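PDB 7A27: SmhA from Serratia marcescens, which is one of the three components of the alpha-pore-forming toxin Smh, seen here in its soluble form, and probably helps build the membrane pore. Local coordinates for residues Q12-M17 and G306-A311; Q39-Q44 and S226-Y231; V104-A109 and I318-G323. One frame throughout, in Å; residues are numbered along the deposited sequence.

Contact 1 of 3, residues Q12-M17 and G306-A311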
loop_
_atom_site.group_PDB
_atom_site.type_symbol
_atom_site.label_atom_id
_atom_site.label_comp_id
_atom_site.label_asym_id
_atom_site.label_seq_id
_atom_site.Cartn_x
_atom_site.Cartn_y
_atom_site.Cartn_z
ATOM N N GLN A 12 1.771 13.382 17.077
ATOM C CA GLN A 12 0.497 12.667 17.339
ATOM C C GLN A 12 0.621 11.285 16.703
ATOM O O GLN A 12 1.732 10.758 16.706
ATOM C CB GLN A 12 -0.664 13.561 16.885
ATOM C CG GLN A 12 -0.517 14.952 17.485
ATOM C CD GLN A 12 -1.798 15.686 17.727
ATOM O OE1 GLN A 12 -2.869 15.113 17.741
ATOM N NE2 GLN A 12 -1.666 16.980 17.940
ATOM N N THR A 13 -0.442 10.740 16.123
ATOM C CA THR A 13 -0.415 9.364 15.553
ATOM C C THR A 13 0.102 9.373 14.111
ATOM O O THR A 13 -0.141 8.374 13.437
ATOM C CB THR A 13 -1.792 8.687 15.641
ATOM O OG1 THR A 13 -2.707 9.385 14.791
ATOM C CG2 THR A 13 -2.318 8.636 17.058
ATOM N N LEU A 14 0.809 10.416 13.649
ATOM C CA LEU A 14 1.372 10.465 12.269
ATOM C C LEU A 14 2.314 9.283 12.007
ATOM O O LEU A 14 2.241 8.727 10.896
ATOM C CB LEU A 14 2.126 11.777 12.031
ATOM C CG LEU A 14 1.279 13.011 11.713
ATOM C CD1 LEU A 14 2.161 14.227 11.559
ATOM C CD2 LEU A 14 0.470 12.830 10.434
ATOM N N MET A 15 3.178 8.925 12.960
ATOM C CA MET A 15 4.190 7.860 12.738
ATOM C C MET A 15 3.463 6.559 12.404
ATOM O O MET A 15 3.733 5.996 11.335
ATOM C CB MET A 15 5.109 7.665 13.945
ATOM C CG MET A 15 6.238 6.700 13.654
ATOM S SD MET A 15 7.537 6.677 14.906
ATOM C CE MET A 15 8.294 5.088 14.571
ATOM N N ALA A 16 2.544 6.140 13.273
ATOM C CA ALA A 16 1.754 4.902 13.113
ATOM C C ALA A 16 0.895 5.001 11.844
ATOM O O ALA A 16 0.819 4.039 11.078
ATOM C CB ALA A 16 0.906 4.681 14.335
ATOM N N MET A 17 0.255 6.140 11.635
ATOM C CA MET A 17 -0.655 6.369 10.495
ATOM C C MET A 17 0.114 6.175 9.190
ATOM O O MET A 17 -0.460 5.557 8.301
ATOM C CB MET A 17 -1.278 7.763 10.555
ATOM C CG MET A 17 -2.468 7.927 9.635
ATOM S SD MET A 17 -3.672 8.991 10.355
ATOM C CE MET A 17 -4.365 7.860 11.564
ATOM N N GLY A 306 -4.188 18.131 10.400
ATOM C CA GLY A 306 -5.073 19.153 10.992
ATOM C C GLY A 306 -4.978 19.179 12.497
ATOM O O GLY A 306 -5.079 20.286 13.055
ATOM N N LYS A 307 -4.787 18.017 13.134
ATOM C CA LYS A 307 -4.614 17.910 14.606
ATOM C C LYS A 307 -3.287 18.561 15.012
ATOM O O LYS A 307 -3.268 19.210 16.075
ATOM C CB LYS A 307 -4.696 16.462 15.085
ATOM C CG LYS A 307 -6.108 15.894 15.158
ATOM C CD LYS A 307 -6.220 14.593 15.939
ATOM C CE LYS A 307 -7.634 14.359 16.443
ATOM N NZ LYS A 307 -7.837 12.974 16.929
ATOM N N VAL A 308 -2.226 18.391 14.212
ATOM C CA VAL A 308 -0.896 19.024 14.463
ATOM C C VAL A 308 -1.060 20.538 14.306
ATOM O O VAL A 308 -0.458 21.283 15.106
ATOM C CB VAL A 308 0.195 18.483 13.522
ATOM C CG1 VAL A 308 1.529 19.194 13.707
ATOM C CG2 VAL A 308 0.376 16.996 13.717
ATOM N N ALA A 309 -1.845 20.975 13.318
ATOM C CA ALA A 309 -2.100 22.405 13.040
ATOM C C ALA A 309 -2.793 23.039 14.255
ATOM O O ALA A 309 -2.293 24.072 14.731
ATOM C CB ALA A 309 -2.906 22.562 11.779
ATOM N N GLU A 310 -3.868 22.420 14.750
ATOM C CA GLU A 310 -4.663 22.938 15.894
ATOM C C GLU A 310 -3.774 22.943 17.152
ATOM O O GLU A 310 -3.766 23.956 17.869
ATOM C CB GLU A 310 -5.936 22.114 16.118
ATOM C CG GLU A 310 -7.070 22.321 15.126
ATOM C CD GLU A 310 -8.240 21.347 15.342
ATOM O OE1 GLU A 310 -8.925 20.976 14.327
ATOM O OE2 GLU A 310 -8.478 20.938 16.527
ATOM N N ALA A 311 -3.027 21.870 17.407
ATOM C CA ALA A 311 -2.161 21.721 18.595
ATOM C C ALA A 311 -1.111 22.829 18.623
ATOM O O ALA A 311 -0.844 23.362 19.710
ATOM C CB ALA A 311 -1.505 20.369 18.579
#
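The chain enters helix 14-37 beside one flank of helix 301-321, and the backbones come closest at Q12 and V308, whose CA atoms are 7.1 Å apart. Q12 lies just before the helix, in a backbone conformation with positive phi (56°). Its CG is anti to the carbonyl carbon, and the chain beyond is extended, so the amide reaches straight across to the other helix. There it crosses K307 at about a right angle. OE1 lies over the start of that side chain, 3.5 Å from K307 CB and near its CD, while the end of the lysine leads away. NE2 lies 3.3 Å from the backbone O of K307, an oxygen that already accepts the helical bond from A311 N. The same NE2 is 3.5 Å from A311 CB, so the amide nitrogen sits over one turn of the helix.

L14, the first residue of helix 14-37, adds an apolar touch. Its CD1 meets V308 CG2 at 3.9 Å, and the two branched side chains cross nearly perpendicularly. Both are buried. W342 and F345 of helix 325-358 and W305 pack round L14, and A119 of helix 104-155 packs on V308.

E304 accepts a hydrogen bond from T13 N through OE1, at the N-cap of helix 14-37. Its carboxylate would probably also be favoured by the positive end of the helix dipole. The contact is plain helix packing in the elongated bundle, in two layers: a buried leucine-valine pair on the inside, and a partly exposed glutamine amide lying across polar backbone on the outside.

Contact 2 of 3, residues Q39-Q44 and S226-Y231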
loop_
_atom_site.group_PDB
_atom_site.type_symbol
_atom_site.label_atom_id
_atom_site.label_comp_id
_atom_site.label_asym_id
_atom_site.label_seq_id
_atom_site.Cartn_x
_atom_site.Cartn_y
_atom_site.Cartn_z
ATOM N N GLN A 39 1.730 -12.724 -18.164
ATOM C CA GLN A 39 1.608 -12.992 -19.610
ATOM C C GLN A 39 0.188 -12.592 -20.027
ATOM O O GLN A 39 -0.749 -12.933 -19.313
ATOM C CB GLN A 39 1.855 -14.495 -19.803
ATOM C CG GLN A 39 2.252 -14.941 -21.203
ATOM C CD GLN A 39 2.218 -16.446 -21.398
ATOM O OE1 GLN A 39 1.451 -17.163 -20.752
ATOM N NE2 GLN A 39 3.012 -16.930 -22.349
ATOM N N LEU A 40 0.030 -11.856 -21.117
ATOM C CA LEU A 40 -1.278 -11.480 -21.721
ATOM C C LEU A 40 -1.876 -12.723 -22.388
ATOM O O LEU A 40 -1.141 -13.711 -22.620
ATOM C CB LEU A 40 -1.060 -10.378 -22.770
ATOM C CG LEU A 40 -0.712 -8.987 -22.225
ATOM C CD1 LEU A 40 0.124 -8.182 -23.202
ATOM C CD2 LEU A 40 -1.981 -8.237 -21.865
ATOM N N LEU A 41 -3.175 -12.683 -22.675
ATOM C CA LEU A 41 -3.868 -13.752 -23.432
ATOM C C LEU A 41 -3.712 -13.379 -24.903
ATOM O O LEU A 41 -4.158 -12.276 -25.246
ATOM C CB LEU A 41 -5.344 -13.816 -23.011
ATOM C CG LEU A 41 -6.207 -14.822 -23.768
ATOM C CD1 LEU A 41 -5.699 -16.232 -23.544
ATOM C CD2 LEU A 41 -7.658 -14.695 -23.356
ATOM N N THR A 42 -3.067 -14.208 -25.715
ATOM C CA THR A 42 -2.837 -13.910 -27.162
ATOM C C THR A 42 -3.881 -14.673 -27.999
ATOM O O THR A 42 -4.425 -14.082 -28.942
ATOM C CB THR A 42 -1.382 -14.191 -27.600
ATOM O OG1 THR A 42 -1.185 -15.561 -27.956
ATOM C CG2 THR A 42 -0.345 -13.801 -26.565
ATOM N N SER A 43 -4.149 -15.939 -27.648
ATOM C CA SER A 43 -4.999 -16.903 -28.399
ATOM C C SER A 43 -6.261 -16.251 -28.968
ATOM O O SER A 43 -6.929 -15.506 -28.250
ATOM C CB SER A 43 -5.351 -18.090 -27.543
ATOM O OG SER A 43 -6.166 -19.000 -28.263
ATOM N N GLN A 44 -6.564 -16.551 -30.231
ATOM C CA GLN A 44 -7.793 -16.116 -30.941
ATOM C C GLN A 44 -8.444 -17.358 -31.566
ATOM O O GLN A 44 -9.044 -17.247 -32.649
ATOM C CB GLN A 44 -7.435 -15.052 -31.978
ATOM C CG GLN A 44 -6.994 -13.729 -31.388
ATOM C CD GLN A 44 -6.292 -12.870 -32.414
ATOM O OE1 GLN A 44 -5.916 -13.342 -33.482
ATOM N NE2 GLN A 44 -6.100 -11.599 -32.091
ATOM N N SER A 226 1.117 -23.740 -34.198
ATOM C CA SER A 226 0.839 -23.535 -32.754
ATOM C C SER A 226 0.463 -22.066 -32.490
ATOM O O SER A 226 1.032 -21.169 -33.150
ATOM C CB SER A 226 2.034 -23.965 -31.927
ATOM N N ASP A 227 -0.483 -21.847 -31.571
ATOM C CA ASP A 227 -0.974 -20.510 -31.132
ATOM C C ASP A 227 -0.262 -20.197 -29.799
ATOM O O ASP A 227 0.950 -19.880 -29.846
ATOM C CB ASP A 227 -2.512 -20.531 -31.131
ATOM C CG ASP A 227 -3.221 -19.195 -30.929
ATOM O OD1 ASP A 227 -2.616 -18.261 -30.348
ATOM O OD2 ASP A 227 -4.368 -19.087 -31.385
ATOM N N GLN A 228 -0.979 -20.285 -28.669
ATOM C CA GLN A 228 -0.475 -20.152 -27.275
ATOM C C GLN A 228 -0.726 -21.538 -26.651
ATOM O O GLN A 228 -1.873 -21.799 -26.220
ATOM C CB GLN A 228 -1.191 -19.003 -26.541
ATOM C CG GLN A 228 -0.483 -18.450 -25.300
ATOM C CD GLN A 228 -1.289 -17.377 -24.576
ATOM O OE1 GLN A 228 -2.434 -17.092 -24.912
ATOM N NE2 GLN A 228 -0.673 -16.749 -23.589
ATOM N N ALA A 229 0.252 -22.448 -26.735
ATOM C CA ALA A 229 0.187 -23.812 -26.155
ATOM C C ALA A 229 -0.472 -23.732 -24.767
ATOM O O ALA A 229 -1.388 -24.539 -24.495
ATOM C CB ALA A 229 1.569 -24.411 -26.078
ATOM N N SER A 230 -0.072 -22.767 -23.928
ATOM C CA SER A 230 -0.644 -22.600 -22.568
ATOM C C SER A 230 -0.487 -21.185 -22.007
ATOM O O SER A 230 0.547 -20.549 -22.203
ATOM C CB SER A 230 -0.056 -23.611 -21.635
ATOM O OG SER A 230 1.308 -23.321 -21.369
ATOM N N TYR A 231 -1.505 -20.760 -21.258
ATOM C CA TYR A 231 -1.550 -19.470 -20.520
ATOM C C TYR A 231 -0.819 -19.664 -19.182
ATOM O O TYR A 231 -1.347 -20.410 -18.324
ATOM C CB TYR A 231 -3.006 -19.013 -20.366
ATOM C CG TYR A 231 -3.166 -17.720 -19.615
ATOM C CD1 TYR A 231 -3.088 -16.501 -20.258
ATOM C CD2 TYR A 231 -3.355 -17.710 -18.248
ATOM C CE1 TYR A 231 -3.183 -15.308 -19.560
ATOM C CE2 TYR A 231 -3.482 -16.526 -17.538
ATOM C CZ TYR A 231 -3.370 -15.315 -18.191
ATOM O OH TYR A 231 -3.490 -14.144 -17.496
#
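In Q228, CG stands anti to the backbone N (chi1 -160°) and the next torsion is also anti (chi2 -176°), which sends the amide straight into the loop that follows helix 14-37. Q39 and Y231 have the same anti first torsion, and their ends reach the meeting place from other sides.

The Q228 amide reads the loop backbone with both of its ends. NE2 donates to L40 O at 3.2 Å, approaching in the plane of that carbonyl. OE1 takes a nearly straight bond from T42 N at 3.1 Å (N-H...O 163°), although this donor stands above the plane of the amide carbonyl. A weak bond from S43 N, 3.4 Å from Q228 OE1, grips the same oxygen. Three backbone groups therefore fix the rotation of one buried amide. Q39 meets it tip to tip, with its OE1 3.6 Å from Q228 NE2 and the two amide planes steeply turned. That Q39 oxygen is itself held by M232 N.

Beside the amide, Y231 lays CE1 3.4 Å from Q39 O, and L41 N lies at the edge of its ring. L41 CD1 and Y231 CD1 are 4.2 Å apart. Q58 of helix 48-96 bonds L41 N and, weakly, both Y231 OH and Q39 O. At the other end, D227 packs OD1 against S43 CA, while S45 OG bonds both D227 OD2 and S43 OG.

Y231 pairs with V205 in the two-stranded antiparallel sheet of 198-206 and 230-237. A hairpin of this kind, inserted between long helices, is consistent with the beta-tongue in the head of soluble ClyA-family toxins.

Contact 3 of 3, residues V104-A109 and I318-G323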
loop_
_atom_site.group_PDB
_atom_site.type_symbol
_atom_site.label_atom_id
_atom_site.label_comp_id
_atom_site.label_asym_id
_atom_site.label_seq_id
_atom_site.Cartn_x
_atom_site.Cartn_y
_atom_site.Cartn_z
ATOM N N VAL A 104 13.544 35.350 23.607
ATOM C CA VAL A 104 13.480 33.934 23.128
ATOM C C VAL A 104 12.032 33.430 23.065
ATOM O O VAL A 104 11.725 32.766 22.087
ATOM C CB VAL A 104 14.387 33.018 23.970
ATOM C CG1 VAL A 104 13.894 32.868 25.397
ATOM C CG2 VAL A 104 14.609 31.671 23.297
ATOM N N SER A 105 11.163 33.758 24.024
ATOM C CA SER A 105 9.757 33.256 24.087
ATOM C C SER A 105 8.826 33.898 23.041
ATOM O O SER A 105 7.902 33.201 22.588
ATOM C CB SER A 105 9.198 33.329 25.470
ATOM O OG SER A 105 9.591 34.517 26.116
ATOM N N GLN A 106 9.013 35.162 22.656
ATOM C CA GLN A 106 8.184 35.793 21.580
ATOM C C GLN A 106 8.588 35.189 20.218
ATOM O O GLN A 106 7.687 34.938 19.394
ATOM C CB GLN A 106 8.299 37.324 21.574
ATOM C CG GLN A 106 7.189 38.034 20.804
ATOM C CD GLN A 106 7.642 39.353 20.224
ATOM O OE1 GLN A 106 8.575 39.406 19.420
ATOM N NE2 GLN A 106 6.959 40.421 20.609
ATOM N N LYS A 107 9.884 34.957 19.996
ATOM C CA LYS A 107 10.446 34.401 18.730
ATOM C C LYS A 107 10.045 32.928 18.602
ATOM O O LYS A 107 9.791 32.484 17.473
ATOM C CB LYS A 107 11.966 34.602 18.667
ATOM C CG LYS A 107 12.417 36.016 18.292
ATOM C CD LYS A 107 13.915 36.259 18.319
ATOM C CE LYS A 107 14.594 35.927 17.001
ATOM N NZ LYS A 107 16.070 35.936 17.113
ATOM N N GLY A 108 9.980 32.216 19.729
ATOM C CA GLY A 108 9.552 30.812 19.797
ATOM C C GLY A 108 8.092 30.690 19.397
ATOM O O GLY A 108 7.771 29.837 18.525
ATOM N N ALA A 109 7.238 31.523 20.001
ATOM C CA ALA A 109 5.783 31.602 19.723
ATOM C C ALA A 109 5.567 31.834 18.224
ATOM O O ALA A 109 4.787 31.090 17.626
ATOM C CB ALA A 109 5.143 32.697 20.565
ATOM N N ILE A 318 0.567 30.360 24.421
ATOM C CA ILE A 318 0.964 29.810 25.750
ATOM C C ILE A 318 2.488 29.920 25.896
ATOM O O ILE A 318 2.946 30.352 26.999
ATOM C CB ILE A 318 0.460 28.372 25.931
ATOM C CG1 ILE A 318 -1.070 28.303 25.893
ATOM C CG2 ILE A 318 1.031 27.760 27.204
ATOM C CD1 ILE A 318 -1.646 26.885 25.954
ATOM N N ILE A 319 3.247 29.579 24.843
ATOM C CA ILE A 319 4.740 29.656 24.832
ATOM C C ILE A 319 5.168 31.118 24.998
ATOM O O ILE A 319 6.265 31.349 25.521
ATOM C CB ILE A 319 5.323 29.060 23.537
ATOM C CG1 ILE A 319 4.967 27.581 23.410
ATOM C CG2 ILE A 319 6.823 29.301 23.482
ATOM C CD1 ILE A 319 5.466 26.919 22.167
ATOM N N ASN A 320 4.328 32.045 24.521
ATOM C CA ASN A 320 4.542 33.518 24.537
ATOM C C ASN A 320 4.423 34.035 25.980
ATOM O O ASN A 320 5.202 34.939 26.325
ATOM C CB ASN A 320 3.557 34.235 23.607
ATOM C CG ASN A 320 4.000 35.600 23.144
ATOM O OD1 ASN A 320 5.124 36.011 23.398
ATOM N ND2 ASN A 320 3.110 36.308 22.477
ATOM N N GLN A 321 3.501 33.482 26.790
ATOM C CA GLN A 321 3.281 33.876 28.216
ATOM C C GLN A 321 4.536 33.574 29.066
ATOM O O GLN A 321 4.748 34.314 30.050
ATOM C CB GLN A 321 2.085 33.156 28.861
ATOM C CG GLN A 321 0.712 33.330 28.200
ATOM C CD GLN A 321 -0.390 32.535 28.894
ATOM O OE1 GLN A 321 -0.184 31.421 29.377
ATOM N NE2 GLN A 321 -1.610 33.060 28.910
ATOM N N ALA A 322 5.326 32.539 28.725
ATOM C CA ALA A 322 6.571 32.124 29.429
ATOM C C ALA A 322 7.628 33.238 29.374
ATOM O O ALA A 322 8.426 33.237 28.414
ATOM C CB ALA A 322 7.122 30.852 28.817
ATOM N N GLY A 323 7.674 34.088 30.408
ATOM C CA GLY A 323 8.587 35.255 30.510
ATOM C C GLY A 323 9.564 35.140 31.697
ATOM O O GLY A 323 10.381 36.058 31.851
#
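S105 points its side chain at the other helix, with OG in the crowded position between its backbone N and carbonyl carbon. From there OG donates to A322 O at 2.9 Å. The hydroxyl approaches in the plane of the carbonyl, at a C=O...O angle of 151°. A322 lies in the turn between helix 301-321 and helix 325-358, so the bond ties that turn to the first turns of helix 104-155. The same serine also lays CB against the backbone of the other helix, 3.5 Å from I319 O.

One turn along, A109 faces the same way. Its CB meets N320 CB at 3.8 Å, methyl against methylene. N320 has CG anti to its backbone N, and this swings its amide back toward helix 104-155. OD1 comes to lie 3.6 Å from Q106 CA. The N320 side chain runs alongside that of Q106, the two pointing the same way, with CB and CG of Q106 forming the nearby wall.

Small residues four apart, S105 and A109, with G108 beside them, let the two backbones come close, and the CA atoms of Q106 and N320 are 5.2 Å apart. This is the small-xxx-small pattern of tightly packed helices, used here at one end of the elongated helical bundle of the toxin.

On the buried flank, I319 holds CG2 anti to its backbone N. That methyl branch settles over the bare backbone around G108, 4.2 Å from A109 N and 4.1 Å from S105 O. Y97 and I7, both from loops, also touch I319.

Contacts 1 and 3 lie on the same side of the chain's centre, about 22 Å apart between centres, and both use helix 301-321. Contact 1 brings the start of helix 14-37 to it, contact 3 the start of helix 104-155. Contact 2 lies on the opposite side, its centre about 52 Å from that of contact 1 and about 72 Å from that of contact 3, where the loop after helix 14-37 meets the two-stranded sheet. Along the chain, contact 2 is nested within contact 1, while contact 3 crosses both. Helix 14-37 therefore runs from contact 1 nearly to contact 2. This fits an elongated ClyA-like toxin, its putative beta-tongue head far from contacts 1 and 3.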